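Local coordinates for protein pectinesterase A (Erwinia chrysanthemi, PDB 2NTP) that removes the methyl esters of pectin, giving de-esterified polygalacturonate and methanol, the first step in soft-rotting of plant tissue, at residues T33-L38 with N53-K58; A70-T75 with N107-P112; S94-S99 with G139-F144. One frame throughout, in Å; residues are numbered along the deposited sequence.

Interaction 1. Residues T33-L38 with N53-K58; sequences TPFVIL and NNLHLK
The imidazole of His-56 is held by its edge: in the ring plane its NE2 donates a hydrogen bond of 2.7 Å to Asn-54 OD1, nearly straight, on a lone pair of the amide oxygen. Its ND1 is hydrogen-bonded to Ser-99 OG, so both ring nitrogens of this buried histidine are engaged. The phenyl ring of Phe-35 is likewise met at its edge, by Leu-55 CD1, 3.8 Å from Phe-35 CD2, and in plane by Ile-37 CD1. Phe-35 and His-56 belong to neighbouring parallel strands, 35-38 and 55-58, at successive levels of the right-handed parallel beta-helix of pectinesterases. The strands run in direct register at 18°, joined by Phe-35 N to Asn-54 O, His-56 N to Phe-35 O, Ile-37 N to His-56 O (2.8 Å) and Lys-58 N to Ile-37 O.

One sheet face carries apolar Phe-35, Ile-37, Leu-55 and Leu-57; Ile-37 and Leu-55 meet helix 21-26, and Phe-35 touches Ser-27, Ala-28 and strand 6-8. Leu-55, CG anti to its backbone N (chi1 174°), leans CD1 toward the first strand; Ile-37 CD1 touches both Leu-55 CD1 (3.8 Å) and Leu-57 CD2 (3.9 Å). The other face bears Val-36, Leu-38, His-56 and Lys-58. Before the strand, Asn-54 takes a positive phi of 65°, which asparagine tolerates well; its amide lies alongside Pro-34, with ND2 3.5 Å from Pro-34 CD and hydrogen-bonded to Ser-32 O.

Interaction 2. Residues A70-T75 with N107-P112; sequences ATAAGT and NDFDFP
Ala-70 opens the contact just after strand 65-69 of the parallel beta-helix, where two chain segments leave neighbouring strands for the loops near the substrate-binding region. Its small CB fits against the backbone of the adjoining turn, 3.6 Å from both Asp-108 C and Phe-109 N. At Thr-71 the backbone is gripped at both ends by the amide of Asn-107. Thr-71 N donates to Asn-107 OD1 (3.1 Å) almost straight, at 173°, but from above the carbonyl plane; Asn-107 ND2 returns a 2.8 Å bond to Thr-71 O, on a lone pair. Asparagine suits this place because its amide both accepts and donates, imitating a peptide group. OD1 also receives Phe-109 N at 3.0 Å, in the carbonyl plane, which closes an Asx turn, while ND2 has a second acceptor in Val-131 O. Four bonds thus fix the rotation of this buried amide.

Ala-72 follows and starts a type I turn to Thr-75, whose OG1 accepts from Ala-72 N. A methyl group is compact enough to come down squarely on an aromatic ring: Ala-72 CB stands over the centre of Phe-109 in a CH-pi contact. Phe-109, CG anti to its backbone N (chi1 173°), presents its other face toward Phe-111 N. Its side chain lies about 7 Å from that of the transition-state stabiliser Gln-153, and its ring centroid is 3.6 Å from Ala-72 CB, 7° off the ring normal.

Interaction 3. Residues S94-S99 with G139-F144; sequences SAKDFS and GDRAYF
Asp-97 and Arg-141 lie alongside one another and point the same way, the guanidinium gripping the carboxylate side-on with two nitrogens. Arg-141 NE reaches Asp-97 OD1 at 2.7 Å and NH2 reaches OD2 at 2.9 Å; both oxygens are in the guanidinium plane, yet are met from above the carboxylate plane, since the two planes differ by 36°. A bend at chi3 (-60°) folds the arginine back to its partner. Asp-140 OD2 lies 3.4 Å from Arg-141 NH1, well out of the guanidinium plane, an attraction of charges with no N-H pointed at it; it also forms a salt bridge to Arg-162. The aliphatic part of Lys-96 crosses Arg-141 obliquely, CD 3.7 Å from NH2.

Inside, Phe-98 and Phe-144 cross at about a right angle as side chains, with rings at an oblique 49° and CE2 of Phe-98 3.6 Å from CE2 of Phe-144; Phe-144 also stacks on Phe-165. Backbone bonds Asp-97 N to Asp-140 O and Tyr-143 N to Phe-98 O are supplemented by water: one molecule joins Ala-95 O, Phe-98 N and Asp-140 O, another Phe-98 O and Arg-141 O. In-register stacking of parallel strands, with aromatic residues stacked in the interior, is characteristic of the parallel beta-helix.

How the interactions relate
Interactions 1 and 3 are neighbours in one parallel sheet, centres 11 Å apart, and meet directly: Asn-53 OD1 hydrogen-bonds to Lys-96 N, so four successive strands are tied together. All three contacts are partly buried. In interactions 1 and 3 one face is apolar (Phe-35, Ile-37, Leu-55 and Leu-57; Phe-98 and Phe-144) and the other mixed. Interaction 1 relies on regular strand pairing, whereas interaction 3, mostly in the turns before the strands, adds a salt bridge and bridging waters. Interaction 2 stands apart, about 14 Å and 13 Å from the others at nearest atoms; it joins loops without strand pairing, using one asparagine amide and a methyl-on-ring contact, and lies nearer the catalytic residues.

Interaction 1. Residues T33-L38 with N53-K58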
# COMPACT_ATOMS: atom_id res chain seq x y z
N THR A 33 -0.49 -2.40 -26.91
CA THR A 33 -1.65 -1.57 -27.22
C THR A 33 -2.55 -1.52 -25.98
O THR A 33 -2.59 -2.49 -25.21
CB THR A 33 -2.45 -2.12 -28.43
OG1 THR A 33 -2.65 -3.53 -28.28
CG2 THR A 33 -1.69 -1.86 -29.73
N PRO A 34 -3.26 -0.40 -25.77
CA PRO A 34 -4.15 -0.32 -24.59
C PRO A 34 -5.22 -1.42 -24.58
O PRO A 34 -5.81 -1.72 -25.62
CB PRO A 34 -4.79 1.07 -24.71
CG PRO A 34 -4.58 1.49 -26.12
CD PRO A 34 -3.30 0.84 -26.56
N PHE A 35 -5.43 -2.02 -23.42
CA PHE A 35 -6.48 -3.01 -23.23
C PHE A 35 -7.28 -2.64 -21.99
O PHE A 35 -6.72 -2.59 -20.89
CB PHE A 35 -5.89 -4.42 -23.10
CG PHE A 35 -6.90 -5.52 -23.30
CD1 PHE A 35 -7.24 -5.95 -24.58
CD2 PHE A 35 -7.51 -6.13 -22.20
CE1 PHE A 35 -8.16 -6.97 -24.77
CE2 PHE A 35 -8.44 -7.16 -22.39
CZ PHE A 35 -8.77 -7.57 -23.68
N VAL A 36 -8.56 -2.37 -22.18
CA VAL A 36 -9.43 -1.83 -21.13
C VAL A 36 -10.54 -2.81 -20.79
O VAL A 36 -11.30 -3.23 -21.66
CB VAL A 36 -10.03 -0.46 -21.54
CG1 VAL A 36 -10.73 0.21 -20.36
CG2 VAL A 36 -8.95 0.45 -22.12
N ILE A 37 -10.63 -3.16 -19.51
CA ILE A 37 -11.61 -4.13 -19.03
C ILE A 37 -12.60 -3.49 -18.06
O ILE A 37 -12.20 -2.89 -17.06
CB ILE A 37 -10.92 -5.34 -18.35
CG1 ILE A 37 -9.92 -5.99 -19.32
CG2 ILE A 37 -11.96 -6.36 -17.86
CD1 ILE A 37 -8.95 -6.97 -18.66
N LEU A 38 -13.89 -3.60 -18.38
CA LEU A 38 -14.93 -3.16 -17.47
C LEU A 38 -15.29 -4.32 -16.56
O LEU A 38 -15.51 -5.44 -17.02
CB LEU A 38 -16.18 -2.67 -18.22
CG LEU A 38 -17.40 -2.23 -17.39
CD1 LEU A 38 -17.13 -0.97 -16.56
CD2 LEU A 38 -18.62 -2.03 -18.29
N ASN A 53 1.84 -4.89 -20.32
CA ASN A 53 1.90 -3.43 -20.34
C ASN A 53 0.62 -2.81 -20.88
O ASN A 53 -0.04 -3.41 -21.73
CB ASN A 53 3.09 -2.96 -21.18
CG ASN A 53 4.44 -3.31 -20.58
OD1 ASN A 53 4.58 -3.45 -19.36
ND2 ASN A 53 5.45 -3.45 -21.43
N ASN A 54 0.28 -1.62 -20.38
CA ASN A 54 -0.85 -0.84 -20.90
C ASN A 54 -2.20 -1.52 -20.68
O ASN A 54 -3.10 -1.44 -21.53
CB ASN A 54 -0.61 -0.52 -22.39
CG ASN A 54 -1.16 0.83 -22.81
OD1 ASN A 54 -1.82 1.54 -22.05
ND2 ASN A 54 -0.89 1.20 -24.06
N LEU A 55 -2.33 -2.22 -19.55
CA LEU A 55 -3.59 -2.85 -19.16
C LEU A 55 -4.32 -1.95 -18.18
O LEU A 55 -3.69 -1.35 -17.30
CB LEU A 55 -3.36 -4.23 -18.54
CG LEU A 55 -4.61 -4.91 -17.97
CD1 LEU A 55 -5.53 -5.39 -19.09
CD2 LEU A 55 -4.24 -6.05 -17.04
N HIS A 56 -5.65 -1.87 -18.33
CA HIS A 56 -6.48 -0.94 -17.57
C HIS A 56 -7.78 -1.60 -17.12
O HIS A 56 -8.53 -2.16 -17.93
CB HIS A 56 -6.76 0.32 -18.39
CG HIS A 56 -5.52 0.90 -19.00
ND1 HIS A 56 -4.71 1.79 -18.32
CD2 HIS A 56 -4.92 0.68 -20.19
CE1 HIS A 56 -3.68 2.11 -19.08
NE2 HIS A 56 -3.78 1.44 -20.22
N LEU A 57 -8.03 -1.53 -15.81
CA LEU A 57 -9.25 -2.07 -15.22
C LEU A 57 -10.13 -0.93 -14.76
O LEU A 57 -9.64 0.02 -14.15
CB LEU A 57 -8.92 -2.99 -14.03
CG LEU A 57 -7.92 -4.13 -14.24
CD1 LEU A 57 -7.70 -4.91 -12.94
CD2 LEU A 57 -8.39 -5.08 -15.35
N LYS A 58 -11.43 -1.02 -15.06
CA LYS A 58 -12.42 -0.04 -14.62
C LYS A 58 -13.60 -0.77 -14.00
O LYS A 58 -14.31 -1.50 -14.70
CB LYS A 58 -12.88 0.84 -15.79
CG LYS A 58 -13.79 1.99 -15.37
CD LYS A 58 -14.19 2.85 -16.56
CE LYS A 58 -15.15 3.96 -16.14
NZ LYS A 58 -15.41 4.92 -17.26

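Interaction 2. Residues A70-T75 with N107-P112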
# COMPACT_ATOMS: atom_id res chain seq x y z
N ALA A 70 -7.96 -14.01 0.48
CA ALA A 70 -7.36 -14.08 1.81
C ALA A 70 -6.05 -14.86 1.79
O ALA A 70 -6.04 -16.08 1.59
CB ALA A 70 -8.34 -14.70 2.80
N THR A 71 -4.94 -14.15 1.99
CA THR A 71 -3.62 -14.78 2.00
C THR A 71 -2.68 -14.00 2.92
O THR A 71 -2.44 -12.81 2.69
CB THR A 71 -2.98 -14.82 0.57
OG1 THR A 71 -3.98 -15.08 -0.42
CG2 THR A 71 -1.87 -15.88 0.49
N ALA A 72 -2.15 -14.67 3.95
CA ALA A 72 -1.10 -14.06 4.77
C ALA A 72 0.26 -14.57 4.34
O ALA A 72 0.36 -15.60 3.66
CB ALA A 72 -1.33 -14.36 6.25
N ALA A 73 1.32 -13.85 4.73
CA ALA A 73 2.69 -14.30 4.50
C ALA A 73 2.91 -15.70 5.05
O ALA A 73 3.62 -16.50 4.44
CB ALA A 73 3.68 -13.32 5.11
N GLY A 74 2.28 -15.99 6.19
CA GLY A 74 2.44 -17.28 6.86
C GLY A 74 1.49 -18.37 6.38
O GLY A 74 1.57 -19.51 6.87
N THR A 75 0.60 -18.03 5.45
CA THR A 75 -0.27 -19.03 4.82
C THR A 75 0.62 -20.00 4.04
O THR A 75 1.55 -19.58 3.35
CB THR A 75 -1.31 -18.38 3.87
OG1 THR A 75 -2.10 -17.44 4.60
CG2 THR A 75 -2.24 -19.43 3.25
N ASN A 107 -7.21 -7.67 0.76
CA ASN A 107 -6.73 -8.93 1.32
C ASN A 107 -7.64 -9.26 2.50
O ASN A 107 -7.76 -8.47 3.45
CB ASN A 107 -5.26 -8.89 1.72
CG ASN A 107 -4.69 -10.29 1.96
OD1 ASN A 107 -5.30 -11.12 2.66
ND2 ASN A 107 -3.52 -10.57 1.40
N ASP A 108 -8.31 -10.40 2.40
CA ASP A 108 -9.34 -10.77 3.37
C ASP A 108 -8.80 -11.61 4.53
O ASP A 108 -9.59 -12.15 5.31
CB ASP A 108 -10.51 -11.48 2.68
CG ASP A 108 -11.42 -10.52 1.94
OD1 ASP A 108 -11.34 -9.30 2.17
OD2 ASP A 108 -12.25 -11.01 1.14
N PHE A 109 -7.48 -11.71 4.65
CA PHE A 109 -6.89 -12.36 5.81
C PHE A 109 -7.46 -11.71 7.06
O PHE A 109 -7.37 -10.49 7.26
CB PHE A 109 -5.36 -12.29 5.81
CG PHE A 109 -4.73 -12.81 7.08
CD1 PHE A 109 -4.84 -14.16 7.42
CD2 PHE A 109 -4.02 -11.96 7.93
CE1 PHE A 109 -4.26 -14.64 8.59
CE2 PHE A 109 -3.44 -12.43 9.10
CZ PHE A 109 -3.56 -13.78 9.43
N ASP A 110 -8.09 -12.54 7.90
CA ASP A 110 -8.76 -12.04 9.08
C ASP A 110 -7.75 -11.88 10.21
O ASP A 110 -7.66 -12.71 11.11
CB ASP A 110 -9.90 -12.99 9.48
CG ASP A 110 -10.89 -12.36 10.44
OD1 ASP A 110 -10.54 -11.40 11.17
OD2 ASP A 110 -12.04 -12.85 10.48
N PHE A 111 -6.99 -10.79 10.14
CA PHE A 111 -6.00 -10.51 11.17
C PHE A 111 -6.56 -10.56 12.60
O PHE A 111 -5.99 -11.22 13.46
CB PHE A 111 -5.30 -9.17 10.90
CG PHE A 111 -4.31 -8.78 11.95
CD1 PHE A 111 -3.00 -9.25 11.91
CD2 PHE A 111 -4.68 -7.93 12.99
CE1 PHE A 111 -2.08 -8.88 12.89
CE2 PHE A 111 -3.77 -7.56 13.97
CZ PHE A 111 -2.46 -8.04 13.92
N PRO A 112 -7.68 -9.85 12.88
CA PRO A 112 -8.19 -9.89 14.26
C PRO A 112 -8.58 -11.29 14.74
O PRO A 112 -8.31 -11.64 15.88
CB PRO A 112 -9.41 -8.97 14.22
CG PRO A 112 -9.14 -8.04 13.06
CD PRO A 112 -8.50 -8.94 12.04

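Interaction 3. Residues S94-S99 with G139-F144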
# COMPACT_ATOMS: atom_id res chain seq x y z
N SER A 94 3.23 -6.11 -12.21
CA SER A 94 4.59 -6.33 -12.71
C SER A 94 4.66 -5.93 -14.18
O SER A 94 5.26 -6.63 -15.01
CB SER A 94 4.99 -7.79 -12.55
OG SER A 94 5.09 -8.14 -11.18
N ALA A 95 4.00 -4.82 -14.50
CA ALA A 95 3.97 -4.28 -15.86
C ALA A 95 3.90 -2.77 -15.78
O ALA A 95 3.63 -2.20 -14.72
CB ALA A 95 2.79 -4.84 -16.62
N LYS A 96 4.14 -2.12 -16.91
CA LYS A 96 4.13 -0.66 -16.99
C LYS A 96 2.79 -0.14 -17.47
O LYS A 96 2.05 -0.85 -18.14
CB LYS A 96 5.24 -0.18 -17.93
CG LYS A 96 6.63 -0.47 -17.41
CD LYS A 96 7.68 -0.07 -18.41
CE LYS A 96 9.07 -0.37 -17.86
NZ LYS A 96 9.19 -1.80 -17.45
N ASP A 97 2.49 1.10 -17.10
CA ASP A 97 1.30 1.82 -17.58
C ASP A 97 -0.02 1.12 -17.26
O ASP A 97 -0.95 1.13 -18.06
CB ASP A 97 1.43 2.16 -19.06
CG ASP A 97 2.63 3.04 -19.35
OD1 ASP A 97 2.72 4.13 -18.74
OD2 ASP A 97 3.48 2.65 -20.17
N PHE A 98 -0.07 0.51 -16.07
CA PHE A 98 -1.30 -0.07 -15.55
C PHE A 98 -2.15 1.02 -14.93
O PHE A 98 -1.62 1.95 -14.33
CB PHE A 98 -0.98 -1.12 -14.48
CG PHE A 98 -2.21 -1.70 -13.82
CD1 PHE A 98 -2.93 -2.72 -14.45
CD2 PHE A 98 -2.67 -1.22 -12.59
CE1 PHE A 98 -4.08 -3.25 -13.86
CE2 PHE A 98 -3.82 -1.75 -11.99
CZ PHE A 98 -4.53 -2.77 -12.63
N SER A 99 -3.47 0.91 -15.07
CA SER A 99 -4.39 1.71 -14.26
C SER A 99 -5.56 0.88 -13.76
O SER A 99 -6.01 -0.05 -14.43
CB SER A 99 -4.87 2.96 -15.00
OG SER A 99 -5.78 2.66 -16.05
N GLY A 139 7.03 -2.68 -12.10
CA GLY A 139 5.95 -1.73 -12.19
C GLY A 139 6.55 -0.34 -12.26
O GLY A 139 7.42 0.03 -11.46
N ASP A 140 6.11 0.40 -13.26
CA ASP A 140 6.34 1.84 -13.33
C ASP A 140 5.13 2.46 -13.99
O ASP A 140 4.52 1.86 -14.87
CB ASP A 140 7.62 2.16 -14.12
CG ASP A 140 7.99 3.64 -14.06
OD1 ASP A 140 7.63 4.32 -13.07
OD2 ASP A 140 8.66 4.12 -15.00
N ARG A 141 4.78 3.66 -13.54
CA ARG A 141 3.64 4.41 -14.07
C ARG A 141 2.32 3.66 -13.85
O ARG A 141 1.57 3.41 -14.79
CB ARG A 141 3.87 4.76 -15.55
CG ARG A 141 5.19 5.50 -15.81
CD ARG A 141 5.33 5.94 -17.28
NE ARG A 141 5.29 4.80 -18.20
CZ ARG A 141 6.36 4.13 -18.63
NH1 ARG A 141 7.58 4.47 -18.23
NH2 ARG A 141 6.21 3.11 -19.47
N ALA A 142 2.07 3.31 -12.58
CA ALA A 142 0.83 2.65 -12.18
C ALA A 142 -0.11 3.67 -11.54
O ALA A 142 0.27 4.36 -10.60
CB ALA A 142 1.12 1.51 -11.20
N TYR A 143 -1.34 3.74 -12.05
CA TYR A 143 -2.28 4.79 -11.66
C TYR A 143 -3.54 4.19 -11.06
O TYR A 143 -4.18 3.34 -11.68
CB TYR A 143 -2.61 5.63 -12.90
CG TYR A 143 -3.55 6.81 -12.74
CD1 TYR A 143 -3.78 7.43 -11.51
CD2 TYR A 143 -4.20 7.33 -13.86
CE1 TYR A 143 -4.65 8.53 -11.40
CE2 TYR A 143 -5.06 8.42 -13.77
CZ TYR A 143 -5.28 9.01 -12.54
OH TYR A 143 -6.13 10.10 -12.47
N PHE A 144 -3.89 4.63 -9.86
CA PHE A 144 -5.07 4.13 -9.17
C PHE A 144 -5.97 5.29 -8.80
O PHE A 144 -5.61 6.12 -7.97
CB PHE A 144 -4.65 3.33 -7.93
CG PHE A 144 -3.71 2.21 -8.24
CD1 PHE A 144 -2.34 2.44 -8.34
CD2 PHE A 144 -4.19 0.92 -8.48
CE1 PHE A 144 -1.45 1.41 -8.66
CE2 PHE A 144 -3.32 -0.11 -8.80
CZ PHE A 144 -1.95 0.13 -8.89
O HOH W 1 2.19 0.11 -14.04
O HOH W 2 -1.09 4.36 -15.69